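Hypothetical protein PA2201 (Pseudomonas aeruginosa, PDB 2FEF) is of unknown function but is probably an immunity protein that may protect against a PoNe-type DNase toxin. Local coordinates at residues 102-105 with 106-110; 153-156 with 157-160; 177-180 with 181-185; 278-282 with 283-287. All coordinates share one frame; numbering follows the deposited sequence.

Contact 2, at the end of helix 146-158, lies between the other three and touches each of them. Its centre is about 11 Å from that of contact 1, where Tyr104 packs on Met155, Gly156 and Leu159; about 13 Å from contact 3, where Leu153 and Val157 meet Leu181 and Leu184; and about 12 Å from contact 4, where Leu158 meets Leu284, Val285 and Tyr287. Contacts 1, 3 and 4 do not touch one another, and each pair has centres about 20 Å apart. A 1,2-ethanediol about 4 Å from the Tyr183 side chain in contact 3 probably comes from the crystallisation liquor.

Contact 1 (102-105 with 106-110); sequences SIYL and ETAAL
Ile103 and Thr107, Tyr104 and Ala108, and Leu105 and Ala109 follow each other one turn apart on an unbroken helix, and each pair is joined by a backbone bond. Thr107 N reaches Ile103 O at 3.0 Å, lying in the carbonyl plane, while Ala108 N gives Tyr104 O a nearly straight bond, 172° at the hydrogen. Ala109 N meets Leu105 O from a tilted position. Ile103 O also takes a second bond, from the Thr107 hydroxyl: OG1 sits 3.0 Å from that oxygen but 58° above the carbonyl plane, well away from the line used by the amide. Thr107 can do this because OG1 stands beside its own backbone N (chi1 -52°) and so folds back along the helix. This is the familiar i to i-4 bond of a helical threonine, and it gives the hydroxyl a partner within the buried interface of helix 97-127 with helix 66-93, where Thr107 packs on Ser84 and Ile103 on Ala90. The Ile103 CG2 methyl lies 3.7 Å from the same OG1. Tyr104, with CG anti to its backbone nitrogen, lays one ring face over the next turn: Ala108 CB stands 4.0 Å above the ring plane, offset toward the rim by CE2 and CZ. At the end of the ring, Tyr104 OH hydrogen-bonds to Leu152 O, and Leu168 of helix 165-172 packs against both Tyr104 and Ala108. Glu106 CG, set beside its own backbone N, comes within 4.1 Å of Ser102 O; the chain then bends at chi2, and OE1 accepts from Arg11 N.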
# COMPACT_ATOMS: atom_id res chain seq x y z
N SER B 102 -24.41 4.24 -1.31
CA SER B 102 -23.80 2.96 -1.65
C SER B 102 -22.43 2.78 -1.00
O SER B 102 -22.06 1.66 -0.65
CB SER B 102 -23.71 2.80 -3.18
OG SER B 102 -22.54 3.43 -3.70
N ILE B 103 -21.68 3.87 -0.80
CA ILE B 103 -20.43 3.82 -0.06
C ILE B 103 -20.68 3.75 1.43
O ILE B 103 -20.10 2.93 2.11
CB ILE B 103 -19.49 5.00 -0.41
CG1 ILE B 103 -19.24 5.01 -1.93
CG2 ILE B 103 -18.14 4.93 0.39
CD1 ILE B 103 -18.68 6.36 -2.48
N TYR B 104 -21.57 4.62 1.91
CA TYR B 104 -21.89 4.71 3.33
C TYR B 104 -22.34 3.36 3.93
O TYR B 104 -21.95 3.01 5.05
CB TYR B 104 -22.98 5.78 3.57
CG TYR B 104 -23.35 5.82 5.05
CD1 TYR B 104 -22.53 6.50 5.99
CD2 TYR B 104 -24.45 5.12 5.53
CE1 TYR B 104 -22.83 6.47 7.36
CE2 TYR B 104 -24.76 5.08 6.90
CZ TYR B 104 -23.98 5.78 7.79
OH TYR B 104 -24.34 5.72 9.11
N LEU B 105 -23.11 2.59 3.19
CA LEU B 105 -23.58 1.30 3.73
C LEU B 105 -22.40 0.41 4.07
O LEU B 105 -22.43 -0.29 5.10
CB LEU B 105 -24.52 0.58 2.77
CG LEU B 105 -25.89 1.23 2.54
CD1 LEU B 105 -26.72 0.28 1.72
CD2 LEU B 105 -26.61 1.61 3.85
N GLU B 106 -21.35 0.45 3.24
CA GLU B 106 -20.16 -0.38 3.49
C GLU B 106 -19.22 0.21 4.50
O GLU B 106 -18.54 -0.53 5.25
CB GLU B 106 -19.41 -0.67 2.19
CG GLU B 106 -20.23 -1.51 1.20
CD GLU B 106 -20.64 -2.82 1.82
OE1 GLU B 106 -19.83 -3.40 2.58
OE2 GLU B 106 -21.76 -3.28 1.56
N THR B 107 -19.15 1.53 4.53
CA THR B 107 -18.36 2.22 5.55
C THR B 107 -18.93 1.86 6.94
O THR B 107 -18.19 1.41 7.84
CB THR B 107 -18.43 3.73 5.38
OG1 THR B 107 -18.08 4.07 4.02
CG2 THR B 107 -17.51 4.44 6.39
N ALA B 108 -20.24 2.02 7.10
CA ALA B 108 -20.91 1.62 8.34
C ALA B 108 -20.72 0.13 8.65
O ALA B 108 -20.43 -0.23 9.81
CB ALA B 108 -22.40 1.98 8.26
N ALA B 109 -20.84 -0.74 7.64
CA ALA B 109 -20.67 -2.19 7.84
C ALA B 109 -19.25 -2.50 8.28
O ALA B 109 -19.05 -3.31 9.15
CB ALA B 109 -20.97 -2.95 6.58
N LEU B 110 -18.26 -1.87 7.66
CA LEU B 110 -16.89 -2.17 8.03
C LEU B 110 -16.59 -1.73 9.46
O LEU B 110 -15.89 -2.45 10.18
CB LEU B 110 -15.87 -1.59 7.04
CG LEU B 110 -15.81 -2.31 5.69
CD1 LEU B 110 -15.08 -1.35 4.71
CD2 LEU B 110 -15.14 -3.73 5.81

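Contact 2 (153-156 with 157-160); sequences LAMG and VLLD
Leu153 lies near the end of helix 146-158, which closes in a Schellman motif with Asp160, at positive phi, as its C-prime residue. Leu153 O accepts from Val157 N at 3.1 Å, and the CG2 branch of Val157, set beside its own backbone N, comes back to 3.5 Å from the same oxygen. The Leu153 side chain itself turns to helix 179-189, against Leu181 and Leu184. Next, Ala154 O takes the amide of Leu158 at 2.9 Å. Leu158 leans over this carbonyl, with both CB and CG 3.4 Å from the oxygen, so hydrocarbon lies against the acceptor as well as the amide. Met155, a selenomethionine, bends at chi2 and chi3 and runs alongside Leu158, the two side chains pointing the same way, although the exact placing of their ends is doubtful. Met258 of helix 258-267, and Leu87 and Ile91 of helix 66-93, also touch Met155. Its carbonyl oxygen receives Leu159 N in a bond bent to 135° at the hydrogen, as the chain starts to leave helical geometry at Leu159. Leu159 CG stays close over that oxygen, and its CD1 methyl approaches Met155 CB. Gly156 supplies the acceptor of the wider Schellman bond, from Ala161 N, while the inner one, Asp160 N to Val157 O, is weak. Beyond the helix end, Asp160 forms a salt bridge with Arg291 through OD2, and its carbonyl oxygen accepts from Arg101 NH2.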
# COMPACT_ATOMS: atom_id res chain seq x y z
N LEU B 153 -22.64 9.15 12.18
CA LEU B 153 -23.99 9.55 12.57
C LEU B 153 -24.54 10.57 11.59
O LEU B 153 -25.65 10.39 11.10
CB LEU B 153 -24.07 10.06 14.03
CG LEU B 153 -24.21 8.95 15.09
CD1 LEU B 153 -23.15 7.83 14.93
CD2 LEU B 153 -24.18 9.51 16.49
N ALA B 154 -23.77 11.62 11.29
CA ALA B 154 -24.29 12.68 10.40
C ALA B 154 -24.55 12.17 8.98
O ALA B 154 -25.57 12.55 8.36
CB ALA B 154 -23.32 13.89 10.38
N MSE B 155 -23.68 11.27 8.49
CA MSE B 155 -23.86 10.81 7.11
C MSE B 155 -24.96 9.79 7.09
O MSE B 155 -25.65 9.66 6.11
CB MSE B 155 -22.57 10.29 6.44
CG MSE B 155 -21.39 11.33 6.27
SE MSE B 155 -22.11 13.03 5.45
CE MSE B 155 -22.38 14.14 6.98
N GLY B 156 -25.15 9.09 8.21
CA GLY B 156 -26.36 8.22 8.36
C GLY B 156 -27.66 9.01 8.14
O GLY B 156 -28.58 8.55 7.47
N VAL B 157 -27.77 10.14 8.80
CA VAL B 157 -28.91 11.05 8.65
C VAL B 157 -29.01 11.64 7.22
O VAL B 157 -30.07 11.64 6.59
CB VAL B 157 -28.80 12.21 9.70
CG1 VAL B 157 -29.91 13.25 9.45
CG2 VAL B 157 -28.90 11.69 11.15
N LEU B 158 -27.89 12.13 6.71
CA LEU B 158 -27.87 12.83 5.41
C LEU B 158 -28.09 11.88 4.24
O LEU B 158 -28.49 12.29 3.15
CB LEU B 158 -26.53 13.59 5.26
CG LEU B 158 -26.46 14.91 6.06
CD1 LEU B 158 -25.08 15.41 6.12
CD2 LEU B 158 -27.43 16.01 5.41
N LEU B 159 -27.81 10.59 4.46
CA LEU B 159 -28.00 9.61 3.40
C LEU B 159 -29.18 8.68 3.61
O LEU B 159 -29.30 7.67 2.92
CB LEU B 159 -26.68 8.84 3.12
CG LEU B 159 -25.50 9.74 2.74
CD1 LEU B 159 -24.12 8.96 2.72
CD2 LEU B 159 -25.76 10.52 1.39
N ASP B 160 -30.08 9.03 4.52
CA ASP B 160 -31.32 8.29 4.79
C ASP B 160 -31.02 6.82 5.08
O ASP B 160 -31.68 5.89 4.56
CB ASP B 160 -32.38 8.48 3.67
CG ASP B 160 -33.73 7.79 3.99
OD1 ASP B 160 -34.22 7.89 5.14
OD2 ASP B 160 -34.30 7.14 3.08

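Contact 3 (177-180 with 181-185); sequences TDRL and LDYLG
Leu181 donates its amide to the carboxylate of Asp178, the N-cap of helix 179-189. The bond to OD1 is weak at 3.3 Å, though straight at 170°. Asp178 CG stands between its own backbone N and carbonyl carbon, which swings OD1 back over the first turn, 3.5 Å from Leu181 CG. Tyr146 OH also bonds to OD1, and Phe199 N to OD2, so the cap is itself held in place. Asp182 bonds through its amide to Asp178 O, and its side chain reaches back past the cap: Thr177 OG1 donates to OD1 at a short 2.5 Å, meeting the syn side 21° out of the carboxylate plane, with the two side chains crossed at about a right angle. Ser195 N binds the other oxygen. Tyr183 runs alongside Arg179, with ring and guanidinium planes 62° apart; its CE1 lies 3.8 Å from Arg179 CG, while the guanidinium goes on to Glu212. In the ring plane, CD1 edges up to Arg179 O. Leu184 turns to the buried side, toward Leu150 and Leu266, and its CG sits 4.0 Å from Leu180 CD1.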
# COMPACT_ATOMS: atom_id res chain seq x y z
N THR B 177 -21.26 8.64 23.88
CA THR B 177 -21.64 9.72 23.01
C THR B 177 -21.75 10.99 23.85
O THR B 177 -22.03 10.91 25.07
CB THR B 177 -23.00 9.42 22.37
OG1 THR B 177 -23.92 9.00 23.40
CG2 THR B 177 -22.88 8.30 21.34
N ASP B 178 -21.53 12.14 23.22
CA ASP B 178 -21.72 13.45 23.84
C ASP B 178 -22.97 14.15 23.32
O ASP B 178 -23.78 13.53 22.63
CB ASP B 178 -20.45 14.32 23.69
CG ASP B 178 -20.25 14.88 22.28
OD1 ASP B 178 -20.82 14.34 21.29
OD2 ASP B 178 -19.48 15.86 22.16
N ARG B 179 -23.15 15.43 23.65
CA ARG B 179 -24.41 16.11 23.36
C ARG B 179 -24.75 16.08 21.86
O ARG B 179 -25.84 15.67 21.46
CB ARG B 179 -24.41 17.54 23.87
CG ARG B 179 -25.75 18.29 23.60
CD ARG B 179 -25.81 19.60 24.34
NE ARG B 179 -26.12 19.43 25.75
CZ ARG B 179 -26.20 20.43 26.63
NH1 ARG B 179 -25.97 21.67 26.23
NH2 ARG B 179 -26.51 20.17 27.90
N LEU B 180 -23.79 16.49 21.04
CA LEU B 180 -24.00 16.51 19.58
C LEU B 180 -24.31 15.12 19.02
O LEU B 180 -25.28 14.96 18.27
CB LEU B 180 -22.81 17.15 18.83
CG LEU B 180 -22.89 17.04 17.30
CD1 LEU B 180 -24.10 17.81 16.71
CD2 LEU B 180 -21.60 17.49 16.64
N LEU B 181 -23.52 14.12 19.38
CA LEU B 181 -23.77 12.77 18.87
C LEU B 181 -25.15 12.27 19.33
O LEU B 181 -25.86 11.60 18.55
CB LEU B 181 -22.67 11.76 19.29
CG LEU B 181 -21.26 12.00 18.72
CD1 LEU B 181 -20.22 10.97 19.28
CD2 LEU B 181 -21.25 12.10 17.16
N ASP B 182 -25.54 12.59 20.56
CA ASP B 182 -26.89 12.27 21.04
C ASP B 182 -28.01 12.96 20.23
O ASP B 182 -29.00 12.30 19.88
CB ASP B 182 -27.07 12.57 22.53
CG ASP B 182 -26.37 11.54 23.43
OD1 ASP B 182 -25.87 10.51 22.92
OD2 ASP B 182 -26.33 11.77 24.67
N TYR B 183 -27.85 14.25 19.92
CA TYR B 183 -28.79 14.93 19.00
C TYR B 183 -28.84 14.29 17.62
O TYR B 183 -29.93 14.11 17.08
CB TYR B 183 -28.47 16.43 18.88
CG TYR B 183 -29.16 17.24 19.96
CD1 TYR B 183 -28.70 17.21 21.27
CD2 TYR B 183 -30.26 18.04 19.65
CE1 TYR B 183 -29.33 17.96 22.27
CE2 TYR B 183 -30.89 18.80 20.65
CZ TYR B 183 -30.41 18.74 21.96
OH TYR B 183 -31.03 19.46 22.96
N LEU B 184 -27.68 13.96 17.05
CA LEU B 184 -27.64 13.33 15.72
C LEU B 184 -28.31 11.96 15.70
O LEU B 184 -28.96 11.61 14.72
CB LEU B 184 -26.21 13.23 15.19
CG LEU B 184 -25.55 14.59 14.90
CD1 LEU B 184 -24.10 14.41 14.44
CD2 LEU B 184 -26.39 15.38 13.86
N GLY B 185 -28.15 11.18 16.76
CA GLY B 185 -28.76 9.85 16.82
C GLY B 185 -30.09 9.73 17.51
O GLY B 185 -30.65 8.62 17.60

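Contact 4 (278-282 with 283-287); sequences PHYLG and DLVDY
This is a helix start: Tyr280, Leu281 and Gly282, at the end of the loop after helix 272-275, meet Leu284, Val285 and Asp286 at the start of helix 282-292. Leu281 holds the N-cap position, and its carbonyl oxygen gathers two amides. Val285 N comes in at 3.0 Å in a bond of 167° at the hydrogen, whereas Leu284 N, at the same distance, stands 52° above the carbonyl plane and makes a more bent bond of 131°. Beside this fork the CB atoms of Leu281 and Leu284 approach to 4.2 Å. One residue on, Gly282 O accepts from Asp286 N at 3.0 Å. The Asp286 carboxylate folds back over that carbonyl, CG 3.3 Å from the oxygen, while OD1 forms a salt bridge with Arg275. Tyr280 reaches forward from the loop. Its CG lies opposite the backbone N about the first torsion, and the side chains of Tyr280 and Val285 cross at about a right angle, with OH 3.5 Å from the CG2 methyl. That hydroxyl is hydrogen-bonded to Asp271, and Asp283 pairs with Arg30. Around the turn, Tyr280 and Val285 both pack on Ser261 of helix 258-267 and on Arg275 of helix 272-275, while Leu284 rests on Leu100 of helix 97-127.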
# COMPACT_ATOMS: atom_id res chain seq x y z
N PRO B 278 -20.52 27.68 1.84
CA PRO B 278 -19.83 26.70 0.99
C PRO B 278 -19.51 25.39 1.72
O PRO B 278 -19.06 24.42 1.09
CB PRO B 278 -18.53 27.41 0.60
CG PRO B 278 -18.39 28.54 1.55
CD PRO B 278 -19.73 28.91 2.04
N HIS B 279 -19.81 25.36 3.02
CA HIS B 279 -19.56 24.18 3.87
C HIS B 279 -20.83 23.39 4.18
O HIS B 279 -20.77 22.33 4.79
CB HIS B 279 -18.86 24.62 5.17
CG HIS B 279 -17.60 25.41 4.93
ND1 HIS B 279 -16.36 24.81 4.77
CD2 HIS B 279 -17.40 26.73 4.76
CE1 HIS B 279 -15.45 25.75 4.54
NE2 HIS B 279 -16.06 26.92 4.55
N TYR B 280 -21.99 23.89 3.76
CA TYR B 280 -23.28 23.26 4.05
C TYR B 280 -23.65 22.30 2.92
O TYR B 280 -23.54 22.63 1.73
CB TYR B 280 -24.38 24.37 4.18
CG TYR B 280 -25.72 23.87 4.66
CD1 TYR B 280 -25.93 23.54 6.00
CD2 TYR B 280 -26.80 23.75 3.77
CE1 TYR B 280 -27.15 23.07 6.44
CE2 TYR B 280 -28.04 23.29 4.21
CZ TYR B 280 -28.22 22.97 5.56
OH TYR B 280 -29.45 22.51 5.99
N LEU B 281 -24.19 21.15 3.27
CA LEU B 281 -24.52 20.15 2.24
C LEU B 281 -26.01 20.16 1.89
O LEU B 281 -26.72 19.16 2.06
CB LEU B 281 -24.09 18.75 2.75
CG LEU B 281 -22.55 18.63 2.84
CD1 LEU B 281 -22.17 17.49 3.83
CD2 LEU B 281 -21.99 18.37 1.45
N GLY B 282 -26.46 21.30 1.35
CA GLY B 282 -27.87 21.46 0.97
C GLY B 282 -28.41 20.38 0.06
O GLY B 282 -29.54 19.95 0.24
N ASP B 283 -27.60 19.92 -0.91
CA ASP B 283 -28.11 18.91 -1.87
C ASP B 283 -28.38 17.58 -1.19
O ASP B 283 -29.24 16.80 -1.62
CB ASP B 283 -27.19 18.72 -3.10
CG ASP B 283 -25.99 17.82 -2.83
OD1 ASP B 283 -25.02 18.28 -2.18
OD2 ASP B 283 -26.01 16.64 -3.27
N LEU B 284 -27.65 17.31 -0.10
CA LEU B 284 -27.86 16.10 0.65
C LEU B 284 -29.02 16.22 1.62
O LEU B 284 -29.76 15.24 1.83
CB LEU B 284 -26.59 15.64 1.38
CG LEU B 284 -25.45 15.26 0.44
CD1 LEU B 284 -24.25 14.69 1.23
CD2 LEU B 284 -25.94 14.20 -0.60
N VAL B 285 -29.19 17.41 2.19
CA VAL B 285 -30.43 17.71 2.91
C VAL B 285 -31.62 17.36 2.02
O VAL B 285 -32.54 16.65 2.44
CB VAL B 285 -30.46 19.17 3.42
CG1 VAL B 285 -31.85 19.50 4.06
CG2 VAL B 285 -29.29 19.40 4.43
N ASP B 286 -31.60 17.85 0.78
CA ASP B 286 -32.69 17.61 -0.15
C ASP B 286 -32.88 16.12 -0.43
O ASP B 286 -34.01 15.63 -0.42
CB ASP B 286 -32.49 18.41 -1.45
CG ASP B 286 -32.52 19.93 -1.22
OD1 ASP B 286 -33.07 20.38 -0.18
OD2 ASP B 286 -32.00 20.68 -2.10
N TYR B 287 -31.76 15.41 -0.67
CA TYR B 287 -31.74 13.98 -0.95
C TYR B 287 -32.38 13.17 0.18
O TYR B 287 -33.26 12.34 -0.07
CB TYR B 287 -30.29 13.48 -1.18
CG TYR B 287 -30.16 11.99 -1.26
CD1 TYR B 287 -30.55 11.30 -2.41
CD2 TYR B 287 -29.68 11.24 -0.18
CE1 TYR B 287 -30.43 9.92 -2.50
CE2 TYR B 287 -29.57 9.86 -0.27
CZ TYR B 287 -29.98 9.21 -1.42
OH TYR B 287 -29.86 7.83 -1.52